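PDB 5MQR: beta-L-arabinobiosidase, which probably cleaves glycosidic bonds in complex plant pectin, as a large multidomain hydrolase of a gut bacterium. Local coordinates for residues Ala81-Gln86 with Ile192-Ser197; Gly154-Lys159 with Glu377-Pro382; Val122-Lys127 with Gly199-Ile204; Ile148-Val153 with Trp245-Asp250; Met166-Val171 with Ile185-Arg190. All coordinates share one frame; numbering follows the deposited sequence.

Interaction 1: residues Ala81-Gln86 with Ile192-Ser197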
# COMPACT_ATOMS: atom_id res chain seq x y z
N ALA A 81 23.99 -3.75 -16.82
CA ALA A 81 23.08 -3.58 -17.95
C ALA A 81 22.18 -4.82 -18.10
O ALA A 81 22.43 -5.84 -17.45
CB ALA A 81 23.84 -3.30 -19.22
N TYR A 82 21.11 -4.69 -18.89
CA TYR A 82 20.23 -5.80 -19.22
C TYR A 82 20.00 -5.83 -20.72
O TYR A 82 19.52 -4.86 -21.30
CB TYR A 82 18.90 -5.65 -18.48
CG TYR A 82 17.94 -6.82 -18.62
CD1 TYR A 82 18.01 -7.90 -17.76
CD2 TYR A 82 16.94 -6.82 -19.61
CE1 TYR A 82 17.13 -8.98 -17.87
CE2 TYR A 82 16.05 -7.89 -19.75
CZ TYR A 82 16.15 -8.97 -18.89
OH TYR A 82 15.28 -10.03 -19.00
N TRP A 83 20.33 -6.94 -21.36
CA TRP A 83 20.37 -6.99 -22.81
C TRP A 83 20.08 -8.39 -23.27
O TRP A 83 20.66 -9.33 -22.76
CB TRP A 83 21.77 -6.61 -23.26
CG TRP A 83 21.96 -6.52 -24.71
CD1 TRP A 83 21.47 -5.56 -25.53
CD2 TRP A 83 22.72 -7.41 -25.53
NE1 TRP A 83 21.87 -5.79 -26.83
CE2 TRP A 83 22.65 -6.92 -26.85
CE3 TRP A 83 23.46 -8.56 -25.28
CZ2 TRP A 83 23.29 -7.56 -27.93
CZ3 TRP A 83 24.11 -9.20 -26.34
CH2 TRP A 83 24.02 -8.70 -27.65
N ASN A 84 19.22 -8.52 -24.27
CA ASN A 84 18.83 -9.82 -24.81
C ASN A 84 18.39 -10.85 -23.77
O ASN A 84 18.86 -12.00 -23.78
CB ASN A 84 19.95 -10.39 -25.69
CG ASN A 84 19.61 -10.27 -27.13
OD1 ASN A 84 19.14 -11.24 -27.75
ND2 ASN A 84 19.74 -9.06 -27.66
N GLY A 85 17.54 -10.39 -22.86
CA GLY A 85 17.03 -11.22 -21.78
C GLY A 85 18.03 -11.56 -20.69
O GLY A 85 17.76 -12.44 -19.90
N GLN A 86 19.18 -10.88 -20.62
CA GLN A 86 20.21 -11.22 -19.62
C GLN A 86 20.80 -10.00 -18.94
O GLN A 86 21.00 -8.98 -19.60
CB GLN A 86 21.37 -12.01 -20.26
CG GLN A 86 20.97 -13.43 -20.64
CD GLN A 86 22.04 -14.23 -21.34
OE1 GLN A 86 21.73 -15.00 -22.23
NE2 GLN A 86 23.30 -14.06 -20.95
N ILE A 192 29.94 -6.88 -27.06
CA ILE A 192 29.45 -8.16 -26.56
C ILE A 192 28.37 -8.69 -27.53
O ILE A 192 27.39 -8.02 -27.83
CB ILE A 192 28.92 -8.04 -25.13
CG1 ILE A 192 30.05 -7.66 -24.17
CG2 ILE A 192 28.26 -9.35 -24.70
CD1 ILE A 192 29.56 -7.00 -22.90
N LYS A 193 28.57 -9.91 -28.01
CA LYS A 193 27.68 -10.51 -29.02
C LYS A 193 26.62 -11.42 -28.41
O LYS A 193 26.74 -11.84 -27.26
CB LYS A 193 28.51 -11.21 -30.10
CG LYS A 193 29.05 -10.21 -31.13
CD LYS A 193 30.47 -10.51 -31.58
CE LYS A 193 30.64 -10.18 -33.07
NZ LYS A 193 32.01 -10.51 -33.56
N LYS A 194 25.55 -11.67 -29.18
CA LYS A 194 24.42 -12.49 -28.68
C LYS A 194 24.88 -13.86 -28.18
O LYS A 194 24.39 -14.35 -27.15
CB LYS A 194 23.32 -12.67 -29.74
CG LYS A 194 22.10 -11.80 -29.50
CD LYS A 194 21.17 -11.73 -30.72
CE LYS A 194 20.64 -10.32 -30.98
NZ LYS A 194 20.25 -10.19 -32.43
N ASP A 195 25.85 -14.42 -28.90
CA ASP A 195 26.37 -15.75 -28.60
C ASP A 195 27.33 -15.82 -27.41
O ASP A 195 27.93 -16.87 -27.17
CB ASP A 195 27.01 -16.36 -29.87
CG ASP A 195 28.25 -15.59 -30.36
OD1 ASP A 195 28.92 -14.90 -29.57
OD2 ASP A 195 28.56 -15.68 -31.56
N GLY A 196 27.52 -14.72 -26.67
CA GLY A 196 28.45 -14.72 -25.53
C GLY A 196 29.90 -14.37 -25.85
O GLY A 196 30.65 -14.00 -24.96
N SER A 197 30.30 -14.47 -27.12
CA SER A 197 31.67 -14.06 -27.51
C SER A 197 31.85 -12.53 -27.47
O SER A 197 30.89 -11.76 -27.44
CB SER A 197 32.05 -14.63 -28.90
OG SER A 197 31.34 -14.00 -29.94
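The tight type I' turn from Trp83 to Gln86 joins strands 74-83 and 86-94. Here it meets the type I turn from Lys193 to Gly196, which follows strand 186-192 in the next four-stranded sheet of the N-terminal beta propeller. Trp83 and Lys194 carry most of the contact. Trp83 CG lies anti to the backbone N (chi1 -176°), which sends the indole across to the second turn. The far corner of the ring does the touching: Trp83 CH2 lies 3.4 Å from Ile192 O. Lys194 N meets the ring edge-on, 3.7 Å from Trp83 CH2. Asn84 folds back so that its ND2 sits 3.7 Å above the plane of the Trp83 ring, over its centre. The Lys194 chain crosses the Asn84 amide at about a right angle, with Lys194 CG 3.5 Å from Asn84 OD1. Trp83 NE1 bonds to Gly161 O, which fixes the indole from its other end. With a serine in place of Trp83, Gly161 O would probably lose its donor and a gap would open against the Lys193-Gly196 turn. No hydrogen bond links the two turns; van der Waals packing holds them, chiefly the indole and the aliphatic part of Lys194.

Interaction 2: residues Gly154-Lys159 with Glu377-Pro382; sequences GFYVSK and EGNGVP
Asn379 sets its CG anti to the carbonyl carbon (chi1 -74°), and a chi2 of -9° then turns the amide so that both of its polar atoms meet the backbone of residues 155-157. Asn379 OD1 accepts from Val157 N at 2.9 Å, with an N-H...O angle of 155°. The donor stands above the plane of the amide carbonyl. On the other side of the amide, Asn379 ND2 gives a weak bond to Phe155 O, also at 2.9 Å. Strand 148-157 is an outermost strand of its antiparallel sheet in the N-terminal propeller region. The Asn379 amide thus pairs with the strand edge much as the backbone of a further strand could, and ties it to a loop of the BNR repeat-like region. Asn379 ND2 also bonds Tyr241 OH, so this nitrogen serves two acceptors. The Val157 and Asn379 side chains run past one another, pointing opposite ways, and Val157 CG2 lies 3.8 Å from Asn379 CA. Val157 CB rests 3.6 Å from Gly378 O. Two waters fill in the polar margin. Water 1 is 2.6 Å from Val157 O and 3.1 Å from Asn379 OD1. Water 2 is 2.7 Å from Gly378 O, with a weak link to Val157 O. The Phe155 ring turns from the loop and packs against Met79 and Ala81 of strand 74-83. The Phe155 side chain is about 4 Å from a bound calcium ion.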
# COMPACT_ATOMS: atom_id res chain seq x y z
N GLY A 154 30.27 1.54 -17.74
CA GLY A 154 30.65 0.24 -18.25
C GLY A 154 29.98 -0.28 -19.51
O GLY A 154 30.55 -1.18 -20.14
N PHE A 155 28.84 0.28 -19.90
CA PHE A 155 27.96 -0.33 -20.87
C PHE A 155 27.20 0.70 -21.68
O PHE A 155 26.76 1.70 -21.13
CB PHE A 155 26.91 -1.20 -20.18
CG PHE A 155 27.43 -2.46 -19.55
CD1 PHE A 155 27.97 -3.46 -20.33
CD2 PHE A 155 27.31 -2.67 -18.20
CE1 PHE A 155 28.41 -4.64 -19.76
CE2 PHE A 155 27.76 -3.84 -17.62
CZ PHE A 155 28.32 -4.83 -18.40
N TYR A 156 27.01 0.43 -22.98
CA TYR A 156 26.10 1.19 -23.85
C TYR A 156 25.36 0.24 -24.79
O TYR A 156 25.99 -0.57 -25.48
CB TYR A 156 26.89 2.21 -24.70
CG TYR A 156 26.05 2.93 -25.73
CD1 TYR A 156 25.03 3.78 -25.33
CD2 TYR A 156 26.29 2.78 -27.10
CE1 TYR A 156 24.25 4.45 -26.24
CE2 TYR A 156 25.52 3.45 -28.02
CZ TYR A 156 24.49 4.28 -27.60
OH TYR A 156 23.68 4.99 -28.48
N VAL A 157 24.04 0.36 -24.86
CA VAL A 157 23.26 -0.35 -25.87
C VAL A 157 22.97 0.63 -27.01
O VAL A 157 22.31 1.66 -26.81
CB VAL A 157 21.92 -0.90 -25.31
CG1 VAL A 157 21.09 -1.56 -26.43
CG2 VAL A 157 22.19 -1.87 -24.18
N SER A 158 23.45 0.30 -28.20
CA SER A 158 23.35 1.19 -29.35
C SER A 158 21.94 1.24 -29.94
O SER A 158 21.04 0.47 -29.55
CB SER A 158 24.36 0.78 -30.41
OG SER A 158 23.88 -0.31 -31.16
N LYS A 159 21.76 2.16 -30.87
CA LYS A 159 20.48 2.32 -31.55
C LYS A 159 20.11 1.10 -32.38
O LYS A 159 18.95 0.74 -32.41
CB LYS A 159 20.50 3.57 -32.42
CG LYS A 159 20.47 4.81 -31.57
CD LYS A 159 20.51 6.05 -32.43
CE LYS A 159 20.63 7.32 -31.58
NZ LYS A 159 21.01 8.43 -32.51
N GLU A 377 19.45 4.52 -18.24
CA GLU A 377 18.31 4.61 -19.15
C GLU A 377 18.77 4.29 -20.55
O GLU A 377 19.76 4.86 -21.03
CB GLU A 377 17.71 6.03 -19.13
CG GLU A 377 17.08 6.38 -17.80
CD GLU A 377 16.39 7.72 -17.76
OE1 GLU A 377 16.58 8.55 -18.69
OE2 GLU A 377 15.65 7.91 -16.77
N GLY A 378 18.04 3.39 -21.21
CA GLY A 378 18.38 2.93 -22.55
C GLY A 378 19.22 1.66 -22.59
O GLY A 378 19.36 1.06 -23.67
N ASN A 379 19.75 1.22 -21.44
CA ASN A 379 20.56 0.01 -21.37
C ASN A 379 19.80 -1.19 -20.81
O ASN A 379 20.42 -2.09 -20.25
CB ASN A 379 21.83 0.28 -20.56
CG ASN A 379 22.85 1.12 -21.32
OD1 ASN A 379 22.70 1.38 -22.51
ND2 ASN A 379 23.89 1.54 -20.62
N GLY A 380 18.48 -1.18 -20.95
CA GLY A 380 17.63 -2.34 -20.71
C GLY A 380 16.74 -2.26 -19.49
O GLY A 380 17.09 -1.63 -18.49
N VAL A 381 15.61 -2.93 -19.58
CA VAL A 381 14.64 -3.02 -18.48
C VAL A 381 14.47 -4.49 -18.12
O VAL A 381 13.94 -5.26 -18.91
CB VAL A 381 13.26 -2.44 -18.89
CG1 VAL A 381 12.23 -2.66 -17.79
CG2 VAL A 381 13.39 -0.95 -19.27
N PRO A 382 14.91 -4.88 -16.92
CA PRO A 382 14.75 -6.29 -16.61
C PRO A 382 13.28 -6.71 -16.64
O PRO A 382 12.41 -5.98 -16.15
CB PRO A 382 15.34 -6.40 -15.21
CG PRO A 382 16.37 -5.33 -15.18
CD PRO A 382 15.73 -4.19 -15.92
O HOH W 1 21.42 3.03 -24.76
O HOH W 2 19.08 1.93 -26.20

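Interaction 3: residues Val122-Lys127 with Gly199-Ile204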
# COMPACT_ATOMS: atom_id res chain seq x y z
N VAL A 122 37.29 -9.29 -19.36
CA VAL A 122 36.73 -8.59 -20.53
C VAL A 122 37.67 -7.46 -21.00
O VAL A 122 37.75 -7.21 -22.19
CB VAL A 122 35.26 -8.16 -20.28
CG1 VAL A 122 35.14 -7.06 -19.22
CG2 VAL A 122 34.59 -7.74 -21.57
N PHE A 123 38.38 -6.82 -20.07
CA PHE A 123 39.54 -5.99 -20.41
C PHE A 123 40.72 -6.45 -19.54
O PHE A 123 40.63 -6.38 -18.32
CB PHE A 123 39.23 -4.51 -20.21
CG PHE A 123 38.12 -4.00 -21.10
CD1 PHE A 123 38.27 -3.98 -22.47
CD2 PHE A 123 36.92 -3.56 -20.57
CE1 PHE A 123 37.27 -3.52 -23.30
CE2 PHE A 123 35.90 -3.10 -21.40
CZ PHE A 123 36.09 -3.08 -22.77
N PRO A 124 41.81 -6.95 -20.16
CA PRO A 124 42.90 -7.55 -19.41
C PRO A 124 43.95 -6.52 -18.96
O PRO A 124 43.89 -5.35 -19.37
CB PRO A 124 43.52 -8.51 -20.45
CG PRO A 124 43.34 -7.84 -21.74
CD PRO A 124 42.08 -7.00 -21.62
N PRO A 125 44.92 -6.95 -18.13
CA PRO A 125 46.06 -6.10 -17.75
C PRO A 125 46.75 -5.47 -18.96
O PRO A 125 46.92 -6.14 -19.99
CB PRO A 125 47.01 -7.07 -17.05
CG PRO A 125 46.12 -8.15 -16.52
CD PRO A 125 45.02 -8.29 -17.52
N TYR A 126 47.12 -4.20 -18.83
CA TYR A 126 47.68 -3.41 -19.93
C TYR A 126 49.03 -2.85 -19.51
O TYR A 126 49.17 -2.35 -18.40
CB TYR A 126 46.72 -2.28 -20.28
CG TYR A 126 47.08 -1.46 -21.50
CD1 TYR A 126 48.06 -0.45 -21.44
CD2 TYR A 126 46.42 -1.68 -22.73
CE1 TYR A 126 48.40 0.29 -22.57
CE2 TYR A 126 46.75 -0.93 -23.86
CZ TYR A 126 47.74 0.05 -23.78
OH TYR A 126 48.06 0.81 -24.87
N LYS A 127 50.00 -2.91 -20.40
CA LYS A 127 51.35 -2.39 -20.13
C LYS A 127 51.42 -0.89 -20.26
O LYS A 127 51.19 -0.36 -21.33
CB LYS A 127 52.37 -3.00 -21.09
CG LYS A 127 52.84 -4.36 -20.62
CD LYS A 127 53.37 -5.29 -21.73
CE LYS A 127 52.80 -6.71 -21.54
NZ LYS A 127 53.73 -7.77 -22.01
N GLY A 199 33.93 -9.16 -29.31
CA GLY A 199 34.67 -8.61 -30.44
C GLY A 199 36.03 -8.10 -30.01
O GLY A 199 36.38 -8.18 -28.82
N PRO A 200 36.82 -7.58 -30.97
CA PRO A 200 38.14 -7.12 -30.56
C PRO A 200 38.08 -5.84 -29.72
O PRO A 200 37.08 -5.13 -29.73
CB PRO A 200 38.90 -6.91 -31.88
CG PRO A 200 38.07 -7.57 -32.95
CD PRO A 200 36.66 -7.57 -32.44
N ILE A 201 39.14 -5.63 -28.93
CA ILE A 201 39.28 -4.44 -28.13
C ILE A 201 39.80 -3.30 -28.99
O ILE A 201 40.75 -3.47 -29.74
CB ILE A 201 40.24 -4.65 -26.94
CG1 ILE A 201 39.71 -5.76 -26.02
CG2 ILE A 201 40.38 -3.34 -26.15
CD1 ILE A 201 40.72 -6.25 -25.02
N TYR A 202 39.15 -2.14 -28.88
CA TYR A 202 39.66 -0.92 -29.48
C TYR A 202 39.68 0.22 -28.46
O TYR A 202 38.95 0.22 -27.47
CB TYR A 202 38.80 -0.50 -30.66
CG TYR A 202 38.65 -1.51 -31.77
CD1 TYR A 202 37.64 -2.48 -31.72
CD2 TYR A 202 39.47 -1.48 -32.88
CE1 TYR A 202 37.48 -3.41 -32.74
CE2 TYR A 202 39.32 -2.40 -33.90
CZ TYR A 202 38.33 -3.36 -33.83
OH TYR A 202 38.19 -4.26 -34.84
N PHE A 203 40.53 1.20 -28.74
CA PHE A 203 40.48 2.47 -28.06
C PHE A 203 39.41 3.37 -28.68
O PHE A 203 39.32 3.52 -29.90
CB PHE A 203 41.82 3.18 -28.14
CG PHE A 203 42.78 2.77 -27.08
CD1 PHE A 203 42.79 3.41 -25.86
CD2 PHE A 203 43.66 1.73 -27.31
CE1 PHE A 203 43.67 3.04 -24.87
CE2 PHE A 203 44.55 1.34 -26.33
CZ PHE A 203 44.56 2.00 -25.11
N ILE A 204 38.62 3.97 -27.80
CA ILE A 204 37.65 4.98 -28.17
C ILE A 204 38.13 6.41 -27.78
O ILE A 204 37.67 7.40 -28.37
CB ILE A 204 36.27 4.63 -27.56
CG1 ILE A 204 35.16 5.48 -28.20
CG2 ILE A 204 36.26 4.82 -26.06
CD1 ILE A 204 33.74 5.03 -27.87
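Tyr126 and Phe203 meet obliquely, their ring planes turned 83° apart and their centroids 5.9 Å from each other. The phenol end of Tyr126 meets the far end of Phe203: Tyr126 OH is 3.7 Å from Phe203 CZ, and Tyr126 CE2 is 3.9 Å from the same atom. A chi1 of -173° on Tyr126 swings the ring away from its own backbone N and toward Phe203. The Tyr126 hydroxyl bonds the backbone N of Asp216. These residues join two sheets of the propeller. Strand 120-123, outermost in one, ends in a classic beta bulge where Val122 and Phe123 both face Thr105; strand 202-206 is outermost in the next. Ile201 fills the angle between them. Its CD1 touches Pro124 CD at 3.7 Å. The same methyl sits at the edge of the Phe123 ring, 4.2 Å from Phe123 CD1. Arg190 bonds both Val122 O and Gly199 O, which bridges the two backbones beside this apolar packing.

Interaction 4: residues Ile148-Val153 with Trp245-Asp250; sequences IMHQRV and WVEEAD. With EDO (1,2-ethanediol), chain H.
The His150 ring points its CE1 edge at one face of the Arg152 guanidinium, with His150 CE1 3.5 Å above its plane and over its centre. At the guanidinium edge lies the Glu247 carboxylate, turned 50° from its plane. The grip is side-on. Arg152 NE reaches Glu247 OE2 at 2.7 Å and 167°, in a salt bridge from above the carboxylate plane. Arg152 NH2 reaches the syn lone pair of Glu247 OE1 at 2.8 Å. A bend at chi2 (-68°) brings the guanidinium to Glu247 and against His150 CE1. At the edge of the His150 ring, ND1 donates to the anti lone pair of Glu248 OE2 at 2.7 Å. A water links Arg152 N to Glu248 OE1. His150 NE2 donates to O1 of a 1,2-ethanediol, probably from the crystallisation liquor. Further along the chain, Val153 CG1 sits at the edge of the Trp245 indole, 3.6 Å from Trp245 CD1. A leucine in place of Arg152 would probably leave the buried Glu247 carboxylate without its charge partner and His150 CE1 without the flat group it packs on. The contact thus pins propeller strand 148-157 to the 245-250 loop through two buried carboxylates: Glu247 pairs with Arg152, and Glu248 with Arg187.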
# COMPACT_ATOMS: atom_id res chain seq x y z
N ILE A 148 46.43 0.65 -14.13
CA ILE A 148 45.30 0.52 -13.24
C ILE A 148 44.05 0.85 -14.03
O ILE A 148 44.02 1.84 -14.75
CB ILE A 148 45.41 1.48 -12.03
CG1 ILE A 148 46.70 1.22 -11.23
CG2 ILE A 148 44.18 1.37 -11.11
CD1 ILE A 148 46.84 -0.17 -10.62
N MSE A 149 43.02 0.02 -13.87
CA MSE A 149 41.73 0.22 -14.52
C MSE A 149 40.86 0.98 -13.57
O MSE A 149 40.95 0.82 -12.35
CB MSE A 149 41.04 -1.09 -14.98
CG MSE A 149 41.91 -1.77 -16.03
SE MSE A 149 40.88 -2.91 -17.26
CE MSE A 149 40.12 -1.46 -18.37
N HIS A 150 40.02 1.83 -14.15
CA HIS A 150 39.06 2.64 -13.41
C HIS A 150 38.03 3.19 -14.39
O HIS A 150 38.41 3.87 -15.34
CB HIS A 150 39.75 3.81 -12.71
CG HIS A 150 38.84 4.52 -11.77
ND1 HIS A 150 38.10 5.63 -12.14
CD2 HIS A 150 38.49 4.25 -10.49
CE1 HIS A 150 37.37 6.02 -11.12
NE2 HIS A 150 37.59 5.21 -10.10
N GLN A 151 36.76 2.86 -14.15
CA GLN A 151 35.61 3.25 -14.98
C GLN A 151 34.50 3.70 -14.08
O GLN A 151 34.24 3.02 -13.09
CB GLN A 151 34.92 2.02 -15.62
CG GLN A 151 35.65 1.30 -16.65
CD GLN A 151 36.59 0.26 -16.12
OE1 GLN A 151 37.77 0.44 -16.22
NE2 GLN A 151 36.06 -0.83 -15.59
N ARG A 152 33.77 4.73 -14.47
CA ARG A 152 32.50 5.07 -13.81
C ARG A 152 31.29 4.68 -14.65
O ARG A 152 30.15 4.88 -14.21
CB ARG A 152 32.44 6.57 -13.51
CG ARG A 152 33.58 7.10 -12.67
CD ARG A 152 33.49 6.55 -11.26
NE ARG A 152 34.13 7.46 -10.32
CZ ARG A 152 34.59 7.14 -9.11
NH1 ARG A 152 34.46 5.89 -8.61
NH2 ARG A 152 35.17 8.09 -8.36
N VAL A 153 31.56 4.18 -15.87
CA VAL A 153 30.55 3.76 -16.83
C VAL A 153 31.11 2.56 -17.57
O VAL A 153 32.27 2.57 -17.98
CB VAL A 153 30.14 4.88 -17.85
CG1 VAL A 153 31.33 5.47 -18.60
CG2 VAL A 153 29.12 4.35 -18.86
N TRP A 245 32.80 10.36 -18.14
CA TRP A 245 34.21 10.20 -18.50
C TRP A 245 35.10 11.29 -17.88
O TRP A 245 36.31 11.27 -18.07
CB TRP A 245 34.37 10.29 -20.01
CG TRP A 245 33.96 9.07 -20.82
CD1 TRP A 245 33.19 8.00 -20.42
CD2 TRP A 245 34.26 8.85 -22.20
NE1 TRP A 245 33.03 7.12 -21.47
CE2 TRP A 245 33.67 7.63 -22.58
CE3 TRP A 245 34.98 9.58 -23.16
CZ2 TRP A 245 33.78 7.11 -23.87
CZ3 TRP A 245 35.09 9.07 -24.44
CH2 TRP A 245 34.51 7.85 -24.79
N VAL A 246 34.52 12.24 -17.16
CA VAL A 246 35.25 13.43 -16.70
C VAL A 246 36.39 13.15 -15.72
O VAL A 246 37.39 13.88 -15.72
CB VAL A 246 34.30 14.47 -16.08
CG1 VAL A 246 33.68 13.95 -14.76
CG2 VAL A 246 35.01 15.83 -15.91
N GLU A 247 36.27 12.12 -14.90
CA GLU A 247 37.31 11.82 -13.93
C GLU A 247 38.59 11.28 -14.53
O GLU A 247 39.64 11.52 -13.95
CB GLU A 247 36.83 10.87 -12.84
CG GLU A 247 35.73 11.46 -11.99
CD GLU A 247 35.21 10.47 -10.97
OE1 GLU A 247 36.02 10.06 -10.12
OE2 GLU A 247 34.00 10.11 -11.00
N GLU A 248 38.51 10.54 -15.64
CA GLU A 248 39.68 9.88 -16.27
C GLU A 248 40.17 10.60 -17.51
O GLU A 248 41.34 10.53 -17.84
CB GLU A 248 39.37 8.43 -16.64
CG GLU A 248 38.87 7.56 -15.50
CD GLU A 248 37.37 7.61 -15.23
OE1 GLU A 248 36.59 8.24 -15.97
OE2 GLU A 248 36.95 6.99 -14.22
N ALA A 249 39.25 11.25 -18.22
CA ALA A 249 39.59 12.04 -19.40
C ALA A 249 40.57 13.16 -19.06
O ALA A 249 40.72 13.50 -17.87
CB ALA A 249 38.32 12.62 -20.01
N ASP A 250 41.25 13.70 -20.08
CA ASP A 250 42.08 14.91 -19.94
C ASP A 250 41.32 16.00 -19.17
O ASP A 250 40.10 16.16 -19.31
CB ASP A 250 42.48 15.51 -21.31
CG ASP A 250 43.53 14.69 -22.05
OD1 ASP A 250 43.92 13.64 -21.51
OD2 ASP A 250 43.96 15.10 -23.17
C1 EDO H . 38.01 6.72 -7.01
O1 EDO H . 37.41 5.40 -7.06
C2 EDO H . 37.54 7.53 -5.79
O2 EDO H . 37.45 8.94 -6.04
O HOH W 3 34.51 6.63 -16.40

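Interaction 5: residues Met166-Val171 with Ile185-Arg190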
# COMPACT_ATOMS: atom_id res chain seq x y z
N MSE A 166 32.79 -1.00 -21.91
CA MSE A 166 33.92 -0.07 -21.96
C MSE A 166 34.62 0.02 -20.63
O MSE A 166 34.03 -0.22 -19.57
CB MSE A 166 33.52 1.34 -22.42
CG MSE A 166 32.40 1.95 -21.57
SE MSE A 166 31.73 3.67 -22.31
CE MSE A 166 29.90 3.09 -22.74
N GLY A 167 35.90 0.34 -20.70
CA GLY A 167 36.68 0.60 -19.52
C GLY A 167 37.85 1.49 -19.84
O GLY A 167 38.08 1.83 -21.01
N ASN A 168 38.59 1.87 -18.82
CA ASN A 168 39.65 2.85 -18.97
C ASN A 168 40.92 2.44 -18.22
O ASN A 168 40.84 1.86 -17.14
CB ASN A 168 39.12 4.18 -18.46
CG ASN A 168 40.17 5.26 -18.41
OD1 ASN A 168 40.37 5.97 -19.39
ND2 ASN A 168 40.84 5.40 -17.27
N TYR A 169 42.07 2.76 -18.80
CA TYR A 169 43.38 2.49 -18.19
C TYR A 169 44.07 3.79 -17.74
O TYR A 169 44.31 4.67 -18.55
CB TYR A 169 44.26 1.80 -19.20
CG TYR A 169 43.80 0.42 -19.62
CD1 TYR A 169 43.97 -0.67 -18.78
CD2 TYR A 169 43.23 0.20 -20.87
CE1 TYR A 169 43.58 -1.94 -19.16
CE2 TYR A 169 42.83 -1.07 -21.26
CZ TYR A 169 43.01 -2.14 -20.40
OH TYR A 169 42.65 -3.40 -20.77
N GLY A 170 44.37 3.88 -16.44
CA GLY A 170 45.18 4.95 -15.84
C GLY A 170 46.52 4.42 -15.35
O GLY A 170 46.80 3.23 -15.50
N VAL A 171 47.36 5.29 -14.79
CA VAL A 171 48.70 4.90 -14.33
C VAL A 171 48.91 5.26 -12.87
O VAL A 171 48.75 6.41 -12.49
CB VAL A 171 49.83 5.57 -15.15
CG1 VAL A 171 51.21 5.09 -14.68
CG2 VAL A 171 49.65 5.29 -16.64
N ILE A 185 46.04 6.58 -19.83
CA ILE A 185 46.35 6.07 -21.15
C ILE A 185 45.17 6.31 -22.07
O ILE A 185 45.29 6.98 -23.09
CB ILE A 185 46.70 4.58 -21.09
CG1 ILE A 185 47.98 4.39 -20.30
CG2 ILE A 185 46.87 4.01 -22.50
CD1 ILE A 185 48.18 2.98 -19.81
N GLY A 186 44.03 5.74 -21.71
CA GLY A 186 42.83 5.92 -22.52
C GLY A 186 41.71 4.94 -22.23
O GLY A 186 41.83 4.06 -21.38
N ARG A 187 40.63 5.10 -22.99
CA ARG A 187 39.45 4.33 -22.79
C ARG A 187 39.26 3.34 -23.93
O ARG A 187 39.46 3.67 -25.09
CB ARG A 187 38.25 5.25 -22.69
CG ARG A 187 37.11 4.59 -21.95
CD ARG A 187 35.98 5.55 -21.75
NE ARG A 187 36.39 6.65 -20.88
CZ ARG A 187 36.21 6.71 -19.56
NH1 ARG A 187 35.62 5.72 -18.87
NH2 ARG A 187 36.63 7.80 -18.92
N VAL A 188 38.86 2.12 -23.56
CA VAL A 188 38.70 1.03 -24.51
C VAL A 188 37.26 0.56 -24.51
O VAL A 188 36.53 0.76 -23.55
CB VAL A 188 39.62 -0.18 -24.23
CG1 VAL A 188 41.07 0.22 -24.40
CG2 VAL A 188 39.38 -0.78 -22.85
N VAL A 189 36.90 -0.09 -25.61
CA VAL A 189 35.57 -0.64 -25.83
C VAL A 189 35.72 -1.99 -26.52
O VAL A 189 36.70 -2.23 -27.23
CB VAL A 189 34.70 0.23 -26.77
CG1 VAL A 189 34.24 1.50 -26.09
CG2 VAL A 189 35.43 0.55 -28.08
N ARG A 190 34.71 -2.83 -26.35
CA ARG A 190 34.52 -4.00 -27.21
C ARG A 190 33.05 -4.41 -27.23
O ARG A 190 32.32 -4.15 -26.29
CB ARG A 190 35.40 -5.16 -26.75
CG ARG A 190 34.90 -5.93 -25.54
CD ARG A 190 36.02 -6.79 -24.95
NE ARG A 190 36.62 -7.65 -25.96
CZ ARG A 190 37.58 -8.55 -25.72
NH1 ARG A 190 38.07 -8.74 -24.50
NH2 ARG A 190 38.04 -9.26 -26.73
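Tyr169 O is gripped by two backbone donors in a row, Ile185 N at 2.9 Å and, weakly, Gly186 N at 3.3 Å. Tyr169 N donates almost straight to Gly186 O at 2.9 Å and 175°. Gly167 and Val188 form a hydrogen-bonded pair: Val188 N meets Gly167 O at 2.7 Å, and Gly167 N returns a bond to Val188 O at 2.9 Å. Strands 163-170 and 186-192 are the two inner strands of a four-stranded antiparallel sheet, consistent with a propeller blade. Ile185 and Gly186 both face Tyr169, a classic beta bulge that puts an extra residue opposite it. Beyond the bulge, Val171 and Ile185 pack crosswise. Tyr169 CG is anti to the carbonyl carbon (chi1 -65°), which brings the ring edge to Val188 on the face shared with Gly167: Tyr169 CE2 is 3.8 Å from Val188 CG2. Its hydroxyl bonds Pro124 O. The opposite face carries Met166 (a selenomethionine), Asn168, Arg187 and Val189. Met166 CB is 3.7 Å from Val189 CG1. Asn168 CB sits over one face of the Arg187 guanidinium, 3.8 Å from Arg187 NH1. Trp245 adds a cation-pi contact to Arg187, and Glu248 a salt bridge.

Overall arrangement
All five contacts lie in the N-terminal part of the chain, four of them wholly within the propeller region. Interaction 5 pairs the inner strands of the sheet formed by 148-157, 163-170, 186-192 and 202-206. Interactions 3 and 4 sit about 7 and 8 Å from it, centre to centre. Interactions 1 and 3 both join this sheet to the preceding one, strands 74-83, 86-94, 104-110 and 120-123. Interactions 1 and 2 touch, where Tyr82 N probably bonds Asn379 O. The segments of interactions 1 to 4 alternate along the chain; both segments of interaction 5 fall between those of each of the others. Interactions 2 and 4 share strand 148-157, and interaction 2 joins it to the BNR repeat-like region.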